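Local atomic coordinates of cellobiose 2-epimerase (Ruminococcus albus, PDB entry 3VW5), a protein that catalyses the reversible epimerization of cellobiose to 4-O-beta-D-glucopyranosyl-D-mannose, acting on the unmodified disaccharide. Residues V47-R52 / W369-H374; G27-Y32 / A73-E78; F114-L119 / I186-E191. The protein carries 2 engineered substitutions. One frame throughout, in Å; residues are numbered along the deposited sequence.

Interaction 1: V47-R52 / W369-H374; sequences VILHSR and WKCPYH
Trp369 meets the first turns of helix 47-64 with the six-membered part of its indole, where CH2 lies 4.4 Å from Ile48 CD1. Its carbonyl O and CE3 also come near Arg52 NH1, the carbonyl from the edge of the guanidinium. Lys370 sends its amino group to a salt bridge with Glu348, and its carbonyl O lies near Leu49 CD1. Cys371 sets its side chain against the flank of the helix: CB rests on Leu49 CD1 at 3.5 Å, and SG accepts a hydrogen bond from Arg52 NH1. That bond is long, 3.5 Å from NH1 to SG as expected for sulfur, but nearly straight at 166°, and SG lies close to the guanidinium plane. Pro372 then takes the N-cap position of helix 373-385. In the first turn of that helix the Tyr373 ring reaches over one face of the guanidinium, the two planes inclined by 30°, with CD2 3.4 Å from Arg52 NE. Tyr373 CB touches Arg52 CB, CD2 and CE2 of the ring follow the arginine from CG to NH2, and the Tyr373 hydroxyl is hydrogen-bonded to Glu187. The opposite guanidinium face is covered by Ile48 CG2, so the group is sandwiched while Cys371 holds one corner. Arg52 reaches this place because its chain is extended from CG to NE after CG leaves anti to the carbonyl carbon (chi1 -70°). Last comes His374, whose NE2 stands 4.2 Å from Arg52 NH2 while its ND1 bonds to Glu308. The pairing of an early helix with the last one in the chain is what closes the ring of an (alpha/alpha)6 barrel. It lies at the N-terminal ends of these helices, probably close to the sugar-binding cleft, as in related epimerases.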
loop_
_atom_site.group_PDB
_atom_site.type_symbol
_atom_site.label_atom_id
_atom_site.label_comp_id
_atom_site.label_asym_id
_atom_site.label_seq_id
_atom_site.Cartn_x
_atom_site.Cartn_y
_atom_site.Cartn_z
ATOM N N VAL A 47 -1.994 -9.277 -10.045
ATOM C CA VAL A 47 -0.617 -8.813 -10.125
ATOM C C VAL A 47 -0.266 -7.814 -9.018
ATOM O O VAL A 47 0.873 -7.792 -8.538
ATOM C CB VAL A 47 -0.207 -8.352 -11.554
ATOM C CG1 VAL A 47 -1.252 -8.804 -12.584
ATOM C CG2 VAL A 47 0.061 -6.870 -11.608
ATOM N N ILE A 48 -1.234 -7.013 -8.583
ATOM C CA ILE A 48 -1.017 -6.184 -7.395
ATOM C C ILE A 48 -0.665 -7.037 -6.163
ATOM O O ILE A 48 0.152 -6.645 -5.332
ATOM C CB ILE A 48 -2.216 -5.256 -7.101
ATOM C CG1 ILE A 48 -1.810 -3.799 -7.315
ATOM C CG2 ILE A 48 -2.677 -5.404 -5.676
ATOM C CD1 ILE A 48 -2.989 -2.896 -7.587
ATOM N N LEU A 49 -1.277 -8.208 -6.070
ATOM C CA LEU A 49 -1.008 -9.140 -4.998
ATOM C C LEU A 49 0.441 -9.617 -5.068
ATOM O O LEU A 49 1.139 -9.647 -4.057
ATOM C CB LEU A 49 -1.983 -10.329 -5.069
ATOM C CG LEU A 49 -1.706 -11.573 -4.221
ATOM C CD1 LEU A 49 -1.590 -11.222 -2.758
ATOM C CD2 LEU A 49 -2.760 -12.645 -4.437
ATOM N N HIS A 50 0.889 -9.992 -6.266
ATOM C CA HIS A 50 2.254 -10.451 -6.439
ATOM C C HIS A 50 3.283 -9.352 -6.247
ATOM O O HIS A 50 4.354 -9.589 -5.688
ATOM C CB HIS A 50 2.428 -11.161 -7.771
ATOM C CG HIS A 50 1.911 -12.561 -7.752
ATOM N ND1 HIS A 50 0.563 -12.853 -7.760
ATOM C CD2 HIS A 50 2.554 -13.751 -7.664
ATOM C CE1 HIS A 50 0.401 -14.162 -7.706
ATOM N NE2 HIS A 50 1.593 -14.731 -7.646
ATOM N N SER A 51 2.972 -8.143 -6.676
ATOM C CA SER A 51 3.909 -7.071 -6.431
ATOM C C SER A 51 4.045 -6.822 -4.942
ATOM O O SER A 51 5.137 -6.563 -4.451
ATOM C CB SER A 51 3.493 -5.812 -7.175
ATOM O OG SER A 51 3.531 -6.058 -8.561
ATOM N N ARG A 52 2.935 -6.916 -4.216
ATOM C CA ARG A 52 2.960 -6.679 -2.773
ATOM C C ARG A 52 3.719 -7.773 -2.015
ATOM O O ARG A 52 4.454 -7.495 -1.051
ATOM C CB ARG A 52 1.553 -6.480 -2.239
ATOM C CG ARG A 52 0.958 -5.174 -2.688
ATOM C CD ARG A 52 -0.542 -5.101 -2.484
ATOM N NE ARG A 52 -1.017 -3.723 -2.516
ATOM C CZ ARG A 52 -2.241 -3.336 -2.161
ATOM N NH1 ARG A 52 -3.139 -4.222 -1.739
ATOM N NH2 ARG A 52 -2.565 -2.055 -2.222
ATOM N N TRP A 369 -7.021 -8.204 -3.264
ATOM C CA TRP A 369 -6.880 -6.977 -2.483
ATOM C C TRP A 369 -6.345 -7.139 -1.049
ATOM O O TRP A 369 -6.177 -6.151 -0.337
ATOM C CB TRP A 369 -8.181 -6.183 -2.493
ATOM C CG TRP A 369 -8.395 -5.442 -3.759
ATOM C CD1 TRP A 369 -9.273 -5.764 -4.754
ATOM C CD2 TRP A 369 -7.714 -4.246 -4.190
ATOM N NE1 TRP A 369 -9.198 -4.835 -5.771
ATOM C CE2 TRP A 369 -8.249 -3.897 -5.452
ATOM C CE3 TRP A 369 -6.712 -3.434 -3.626
ATOM C CZ2 TRP A 369 -7.812 -2.768 -6.165
ATOM C CZ3 TRP A 369 -6.276 -2.311 -4.341
ATOM C CH2 TRP A 369 -6.830 -1.991 -5.597
ATOM N N LYS A 370 -6.052 -8.368 -0.632
ATOM C CA LYS A 370 -5.461 -8.587 0.689
ATOM C C LYS A 370 -4.194 -9.453 0.631
ATOM O O LYS A 370 -4.217 -10.587 0.128
ATOM C CB LYS A 370 -6.491 -9.166 1.658
ATOM C CG LYS A 370 -5.980 -9.291 3.072
ATOM C CD LYS A 370 -7.097 -9.602 4.040
ATOM C CE LYS A 370 -6.576 -9.676 5.467
ATOM N NZ LYS A 370 -5.690 -10.840 5.659
ATOM N N CYS A 371 -3.098 -8.902 1.162
ATOM C CA CYS A 371 -1.742 -9.438 0.982
ATOM C C CYS A 371 -0.893 -9.168 2.233
ATOM O O CYS A 371 -1.420 -8.687 3.231
ATOM C CB CYS A 371 -1.081 -8.794 -0.250
ATOM S SG CYS A 371 -2.057 -7.463 -1.010
ATOM N N PRO A 372 0.426 -9.478 2.188
ATOM C CA PRO A 372 1.248 -9.236 3.385
ATOM C C PRO A 372 1.844 -7.839 3.466
ATOM O O PRO A 372 2.624 -7.570 4.366
ATOM C CB PRO A 372 2.374 -10.273 3.255
ATOM C CG PRO A 372 2.505 -10.502 1.823
ATOM C CD PRO A 372 1.150 -10.274 1.180
ATOM N N TYR A 373 1.470 -6.963 2.548
ATOM C CA TYR A 373 2.144 -5.681 2.394
ATOM C C TYR A 373 1.837 -4.673 3.511
ATOM O O TYR A 373 2.750 -4.224 4.214
ATOM C CB TYR A 373 1.880 -5.140 0.983
ATOM C CG TYR A 373 1.681 -3.645 0.831
ATOM C CD1 TYR A 373 2.749 -2.758 0.939
ATOM C CD2 TYR A 373 0.428 -3.124 0.507
ATOM C CE1 TYR A 373 2.558 -1.394 0.765
ATOM C CE2 TYR A 373 0.231 -1.768 0.333
ATOM C CZ TYR A 373 1.290 -0.906 0.464
ATOM O OH TYR A 373 1.095 0.449 0.289
ATOM N N HIS A 374 0.564 -4.344 3.708
ATOM C CA HIS A 374 0.203 -3.405 4.772
ATOM C C HIS A 374 0.647 -3.854 6.170
ATOM O O HIS A 374 1.250 -3.069 6.925
ATOM C CB HIS A 374 -1.300 -3.092 4.759
ATOM C CG HIS A 374 -1.717 -2.153 3.668
ATOM N ND1 HIS A 374 -1.376 -0.814 3.668
ATOM C CD2 HIS A 374 -2.457 -2.353 2.551
ATOM C CE1 HIS A 374 -1.887 -0.233 2.596
ATOM N NE2 HIS A 374 -2.552 -1.144 1.905
#

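Interaction 2: G27-Y32 / A73-E78; sequences GGFYGY and AKHAYE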
loop_
_atom_site.group_PDB
_atom_site.type_symbol
_atom_site.label_atom_id
_atom_site.label_comp_id
_atom_site.label_asym_id
_atom_site.label_seq_id
_atom_site.Cartn_x
_atom_site.Cartn_y
_atom_site.Cartn_z
ATOM N N GLY A 27 3.970 -21.513 -10.311
ATOM C CA GLY A 27 4.704 -20.262 -10.200
ATOM C C GLY A 27 3.986 -19.220 -9.366
ATOM O O GLY A 27 2.767 -19.232 -9.245
ATOM N N GLY A 28 4.738 -18.310 -8.773
ATOM C CA GLY A 28 4.137 -17.283 -7.947
ATOM C C GLY A 28 3.500 -17.835 -6.685
ATOM O O GLY A 28 3.941 -18.848 -6.153
ATOM N N PHE A 29 2.464 -17.160 -6.198
ATOM C CA PHE A 29 1.736 -17.589 -5.001
ATOM C C PHE A 29 0.246 -17.825 -5.279
ATOM O O PHE A 29 -0.313 -17.225 -6.193
ATOM C CB PHE A 29 1.887 -16.541 -3.907
ATOM C CG PHE A 29 3.269 -16.433 -3.377
ATOM C CD1 PHE A 29 3.553 -16.801 -2.072
ATOM C CD2 PHE A 29 4.296 -15.984 -4.190
ATOM C CE1 PHE A 29 4.830 -16.714 -1.576
ATOM C CE2 PHE A 29 5.588 -15.894 -3.712
ATOM C CZ PHE A 29 5.864 -16.262 -2.396
ATOM N N TYR A 30 -0.393 -18.687 -4.488
ATOM C CA TYR A 30 -1.823 -18.948 -4.647
ATOM C C TYR A 30 -2.649 -17.653 -4.489
ATOM O O TYR A 30 -2.300 -16.760 -3.700
ATOM C CB TYR A 30 -2.304 -20.041 -3.676
ATOM C CG TYR A 30 -1.481 -21.323 -3.689
ATOM C CD1 TYR A 30 -1.333 -22.070 -4.853
ATOM C CD2 TYR A 30 -0.865 -21.792 -2.525
ATOM C CE1 TYR A 30 -0.594 -23.240 -4.862
ATOM C CE2 TYR A 30 -0.118 -22.958 -2.529
ATOM C CZ TYR A 30 0.010 -23.679 -3.700
ATOM O OH TYR A 30 0.752 -24.837 -3.705
ATOM N N GLY A 31 -3.729 -17.553 -5.254
ATOM C CA GLY A 31 -4.458 -16.310 -5.373
ATOM C C GLY A 31 -5.599 -16.106 -4.389
ATOM O O GLY A 31 -6.084 -14.980 -4.241
ATOM N N TYR A 32 -6.040 -17.163 -3.710
ATOM C CA TYR A 32 -7.227 -17.037 -2.871
ATOM C C TYR A 32 -7.245 -17.966 -1.659
ATOM O O TYR A 32 -7.143 -19.196 -1.783
ATOM C CB TYR A 32 -8.498 -17.205 -3.718
ATOM C CG TYR A 32 -9.789 -16.987 -2.959
ATOM C CD1 TYR A 32 -10.384 -15.728 -2.893
ATOM C CD2 TYR A 32 -10.424 -18.046 -2.314
ATOM C CE1 TYR A 32 -11.578 -15.529 -2.193
ATOM C CE2 TYR A 32 -11.602 -17.858 -1.610
ATOM C CZ TYR A 32 -12.178 -16.597 -1.548
ATOM O OH TYR A 32 -13.358 -16.424 -0.849
ATOM N N ALA A 73 11.114 -13.860 -2.290
ATOM C CA ALA A 73 11.119 -12.655 -3.102
ATOM C C ALA A 73 11.414 -13.037 -4.549
ATOM O O ALA A 73 10.628 -12.736 -5.458
ATOM C CB ALA A 73 12.123 -11.640 -2.589
ATOM N N LYS A 74 12.526 -13.730 -4.768
ATOM C CA LYS A 74 12.901 -14.081 -6.130
ATOM C C LYS A 74 11.834 -14.900 -6.849
ATOM O O LYS A 74 11.641 -14.742 -8.047
ATOM C CB LYS A 74 14.264 -14.786 -6.184
ATOM C CG LYS A 74 14.654 -15.246 -7.588
ATOM C CD LYS A 74 16.017 -15.907 -7.613
ATOM C CE LYS A 74 16.138 -16.869 -8.796
ATOM N NZ LYS A 74 16.887 -18.113 -8.413
ATOM N N HIS A 75 11.132 -15.759 -6.118
ATOM C CA HIS A 75 10.076 -16.592 -6.706
ATOM C C HIS A 75 8.955 -15.739 -7.264
ATOM O O HIS A 75 8.469 -15.991 -8.365
ATOM C CB HIS A 75 9.504 -17.582 -5.676
ATOM C CG HIS A 75 8.475 -18.518 -6.239
ATOM N ND1 HIS A 75 8.792 -19.539 -7.107
ATOM C CD2 HIS A 75 7.133 -18.578 -6.061
ATOM C CE1 HIS A 75 7.690 -20.191 -7.440
ATOM N NE2 HIS A 75 6.672 -19.633 -6.816
ATOM N N ALA A 76 8.544 -14.742 -6.484
ATOM C CA ALA A 76 7.514 -13.795 -6.894
ATOM C C ALA A 76 7.992 -12.894 -8.043
ATOM O O ALA A 76 7.280 -12.690 -9.040
ATOM C CB ALA A 76 7.060 -12.951 -5.697
ATOM N N TYR A 77 9.197 -12.350 -7.894
ATOM C CA TYR A 77 9.825 -11.595 -8.974
ATOM C C TYR A 77 9.751 -12.318 -10.322
ATOM O O TYR A 77 9.352 -11.727 -11.339
ATOM C CB TYR A 77 11.275 -11.280 -8.630
ATOM C CG TYR A 77 12.099 -10.778 -9.786
ATOM C CD1 TYR A 77 11.956 -9.482 -10.250
ATOM C CD2 TYR A 77 13.059 -11.595 -10.396
ATOM C CE1 TYR A 77 12.735 -9.005 -11.307
ATOM C CE2 TYR A 77 13.831 -11.136 -11.449
ATOM C CZ TYR A 77 13.666 -9.835 -11.899
ATOM O OH TYR A 77 14.428 -9.356 -12.940
ATOM N N GLU A 78 10.134 -13.589 -10.342
ATOM C CA GLU A 78 10.137 -14.319 -11.602
ATOM C C GLU A 78 8.738 -14.349 -12.190
ATOM O O GLU A 78 8.544 -14.170 -13.394
ATOM C CB GLU A 78 10.691 -15.734 -11.425
ATOM C CG GLU A 78 12.214 -15.784 -11.317
ATOM C CD GLU A 78 12.910 -15.693 -12.674
ATOM O OE1 GLU A 78 13.797 -14.813 -12.815
ATOM O OE2 GLU A 78 12.590 -16.501 -13.594
#
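A loop-on-helix contact joins Gly28, Phe29 and their neighbour Gly27 to His75 and Ala76 on one side of helix 67-84, toward the periphery of the (alpha/alpha)6 barrel. The loop 27-32 belongs to the connection between helix 2-19 and strand 45-46, and its main chain comes nearest the helix at Gly28, whose CA is 5.0 Å from that of Ala76. His75 does most of the gripping. Its CG is anti to the backbone N (chi1 -177°), a setting that extends the imidazole from the helix toward the two glycines. There NE2 gives a weak hydrogen bond to Gly28 O, 2.9 Å long but bent to 127°; the stronger partner of the same nitrogen is the carbonyl of Asp23, so NE2 faces two carbonyl oxygens. Gly28 O approaches at the edge of the imidazole, near its plane. The backbone here suits residues without a side chain: Gly28 has a positive phi, and at Gly27 a CB would collide with the preceding carbonyl oxygen. Phe29 meets the same imidazole edge next to this bond, at CD2. Its backbone N is bonded to His50 NE2, and its ring packs on Ile53, which places the loop against helix 47-64 as well. The rings of Phe29 and His75 form an offset edge-to-face pair, with the imidazole edge turned toward the phenyl face, centroids 5.8 Å apart and planes at 68°. The same corner of the phenyl ring serves both helix residues, CE2 standing 3.9 Å from His75 CD2 and 3.8 Å from Ala76 CB.

Interaction 3: F114-L119 / I186-E191; sequences FAIYAL and IEAYTE
Glu187 OE1 is gripped by two groups, Arg377 through a salt bridge and the Tyr373 hydroxyl, while the chain that carries it lies flat on the ring of Tyr117. The carboxylate and ring planes are only 4° apart. Glu187 CG makes a CH-pi contact over the ring face, 3.7 Å from the centroid of Tyr117, and CD follows at 3.6 Å from Tyr117 CE2. The hydroxyl of Tyr117 bonds to the same Arg377, so stacking and polar bonds fix the glutamate together. OE2, bonded to His184, stands over one face of the Phe114 ring, 3.6 Å from its CZ. Tyr117 reaches this position with CG anti to the backbone N (chi1 -173°), which lays the ring across the flank of the neighbouring helix, against Glu187 and Glu191; CD1 meets Glu191 CB at the ring edge, 3.5 Å away. The polar end of Glu191 is taken up by Ser121 and Arg124. An alanine in place of Tyr117 would probably open a gap beside Glu187 and Glu191, leave Arg377 without its phenol partner and set the Glu187 chain freer to turn. Behind the aromatic ring the backbones come very close, with the CA atoms of Tyr117 and Ala188 4.1 Å apart. The small methyl of Ala188 permits this approach and fits against Tyr117 CB and Ile116 CG2, the latter 3.9 Å from Ala188 CB. Farther out, Ile116 CD1 touches the edge of the Tyr189 ring. The two helix segments run in the same general direction, 7.9 Å apart at closest approach and 30° from parallel, an arrangement characteristic of neighbouring inner helices of an (alpha/alpha)6 barrel.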
loop_
_atom_site.group_PDB
_atom_site.type_symbol
_atom_site.label_atom_id
_atom_site.label_comp_id
_atom_site.label_asym_id
_atom_site.label_seq_id
_atom_site.Cartn_x
_atom_site.Cartn_y
_atom_site.Cartn_z
ATOM N N PHE A 114 2.782 0.055 -8.343
ATOM C CA PHE A 114 3.135 -0.919 -7.328
ATOM C C PHE A 114 4.235 -1.851 -7.811
ATOM O O PHE A 114 5.193 -2.117 -7.084
ATOM C CB PHE A 114 1.920 -1.721 -6.882
ATOM C CG PHE A 114 1.480 -1.392 -5.516
ATOM C CD1 PHE A 114 2.242 -1.795 -4.428
ATOM C CD2 PHE A 114 0.312 -0.649 -5.300
ATOM C CE1 PHE A 114 1.849 -1.468 -3.134
ATOM C CE2 PHE A 114 -0.104 -0.319 -4.012
ATOM C CZ PHE A 114 0.671 -0.727 -2.924
ATOM N N ALA A 115 4.077 -2.354 -9.034
ATOM C CA ALA A 115 5.149 -3.090 -9.704
ATOM C C ALA A 115 6.494 -2.348 -9.561
ATOM O O ALA A 115 7.499 -2.941 -9.167
ATOM C CB ALA A 115 4.800 -3.329 -11.167
ATOM N N ILE A 116 6.504 -1.053 -9.860
ATOM C CA ILE A 116 7.713 -0.251 -9.674
ATOM C C ILE A 116 8.233 -0.281 -8.236
ATOM O O ILE A 116 9.427 -0.434 -8.005
ATOM C CB ILE A 116 7.476 1.204 -10.104
ATOM C CG1 ILE A 116 7.280 1.272 -11.610
ATOM C CG2 ILE A 116 8.622 2.111 -9.663
ATOM C CD1 ILE A 116 6.536 2.513 -12.038
ATOM N N TYR A 117 7.326 -0.122 -7.275
ATOM C CA TYR A 117 7.656 -0.123 -5.854
ATOM C C TYR A 117 8.350 -1.429 -5.439
ATOM O O TYR A 117 9.392 -1.412 -4.779
ATOM C CB TYR A 117 6.372 0.091 -5.069
ATOM C CG TYR A 117 6.523 0.280 -3.581
ATOM C CD1 TYR A 117 7.539 1.049 -3.053
ATOM C CD2 TYR A 117 5.610 -0.292 -2.701
ATOM C CE1 TYR A 117 7.659 1.237 -1.683
ATOM C CE2 TYR A 117 5.717 -0.113 -1.331
ATOM C CZ TYR A 117 6.735 0.656 -0.826
ATOM O OH TYR A 117 6.837 0.829 0.536
ATOM N N ALA A 118 7.753 -2.549 -5.843
ATOM C CA ALA A 118 8.270 -3.887 -5.579
ATOM C C ALA A 118 9.608 -4.148 -6.293
ATOM O O ALA A 118 10.552 -4.611 -5.671
ATOM C CB ALA A 118 7.256 -4.933 -5.988
ATOM N N LEU A 119 9.679 -3.878 -7.595
ATOM C CA LEU A 119 10.900 -4.116 -8.363
ATOM C C LEU A 119 12.054 -3.305 -7.780
ATOM O O LEU A 119 13.167 -3.821 -7.632
ATOM C CB LEU A 119 10.697 -3.802 -9.850
ATOM C CG LEU A 119 9.817 -4.805 -10.618
ATOM C CD1 LEU A 119 9.334 -4.255 -11.971
ATOM C CD2 LEU A 119 10.462 -6.182 -10.791
ATOM N N ILE A 186 3.627 8.366 -5.527
ATOM C CA ILE A 186 4.601 8.878 -4.570
ATOM C C ILE A 186 5.388 7.719 -3.946
ATOM O O ILE A 186 6.607 7.717 -3.932
ATOM C CB ILE A 186 3.924 9.752 -3.491
ATOM C CG1 ILE A 186 3.524 11.110 -4.081
ATOM C CG2 ILE A 186 4.818 9.925 -2.288
ATOM C CD1 ILE A 186 2.393 11.804 -3.345
ATOM N N GLU A 187 4.669 6.715 -3.466
ATOM C CA GLU A 187 5.253 5.592 -2.759
ATOM C C GLU A 187 6.293 4.859 -3.615
ATOM O O GLU A 187 7.405 4.590 -3.154
ATOM C CB GLU A 187 4.125 4.646 -2.365
ATOM C CG GLU A 187 4.497 3.459 -1.515
ATOM C CD GLU A 187 3.315 2.514 -1.387
ATOM O OE1 GLU A 187 2.882 2.205 -0.244
ATOM O OE2 GLU A 187 2.797 2.090 -2.450
ATOM N N ALA A 188 5.918 4.538 -4.853
ATOM C CA ALA A 188 6.807 3.862 -5.811
ATOM C C ALA A 188 8.023 4.701 -6.198
ATOM O O ALA A 188 9.149 4.220 -6.141
ATOM C CB ALA A 188 6.035 3.412 -7.078
ATOM N N TYR A 189 7.787 5.946 -6.608
ATOM C CA TYR A 189 8.866 6.814 -7.079
ATOM C C TYR A 189 9.853 7.116 -5.968
ATOM O O TYR A 189 11.056 7.215 -6.209
ATOM C CB TYR A 189 8.329 8.115 -7.681
ATOM C CG TYR A 189 7.684 7.929 -9.026
ATOM C CD1 TYR A 189 7.437 9.017 -9.857
ATOM C CD2 TYR A 189 7.325 6.663 -9.475
ATOM C CE1 TYR A 189 6.841 8.854 -11.099
ATOM C CE2 TYR A 189 6.734 6.478 -10.720
ATOM C CZ TYR A 189 6.486 7.581 -11.526
ATOM O OH TYR A 189 5.887 7.412 -12.765
ATOM N N THR A 190 9.343 7.267 -4.750
ATOM C CA THR A 190 10.208 7.376 -3.586
ATOM C C THR A 190 11.195 6.215 -3.560
ATOM O O THR A 190 12.377 6.414 -3.314
ATOM C CB THR A 190 9.414 7.393 -2.267
ATOM O OG1 THR A 190 8.539 8.519 -2.259
ATOM C CG2 THR A 190 10.357 7.492 -1.074
ATOM N N GLU A 191 10.713 5.008 -3.831
ATOM C CA GLU A 191 11.545 3.816 -3.707
ATOM C C GLU A 191 12.528 3.712 -4.870
ATOM O O GLU A 191 13.651 3.279 -4.682
ATOM C CB GLU A 191 10.678 2.541 -3.589
ATOM C CG GLU A 191 11.423 1.252 -3.237
ATOM C CD GLU A 191 11.952 1.230 -1.798
ATOM O OE1 GLU A 191 12.553 0.200 -1.387
ATOM O OE2 GLU A 191 11.768 2.236 -1.069
#

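In the fold
All three contacts are buried, but interaction 2 lies farther out, about 18 Å from the centre of the chain. Interactions 1 and 3 centre on a charged group, a guanidinium packed against thiol and phenol in one, a carboxylate packed on aromatic rings in the other. Interaction 2, with Gly27 and His75 partly exposed, relies on a weak imidazole bond to one glycine carbonyl and a ring pair. Tyr373 of interaction 1 and Glu187 of interaction 3 share a hydrogen bond, and Phe114 makes a cation-pi contact with Arg52. Helix 47-64 also links interaction 1 to interaction 2, through His50 and Phe29. Between interactions 2 and 3 there is apolar packing of Tyr77 on Leu119.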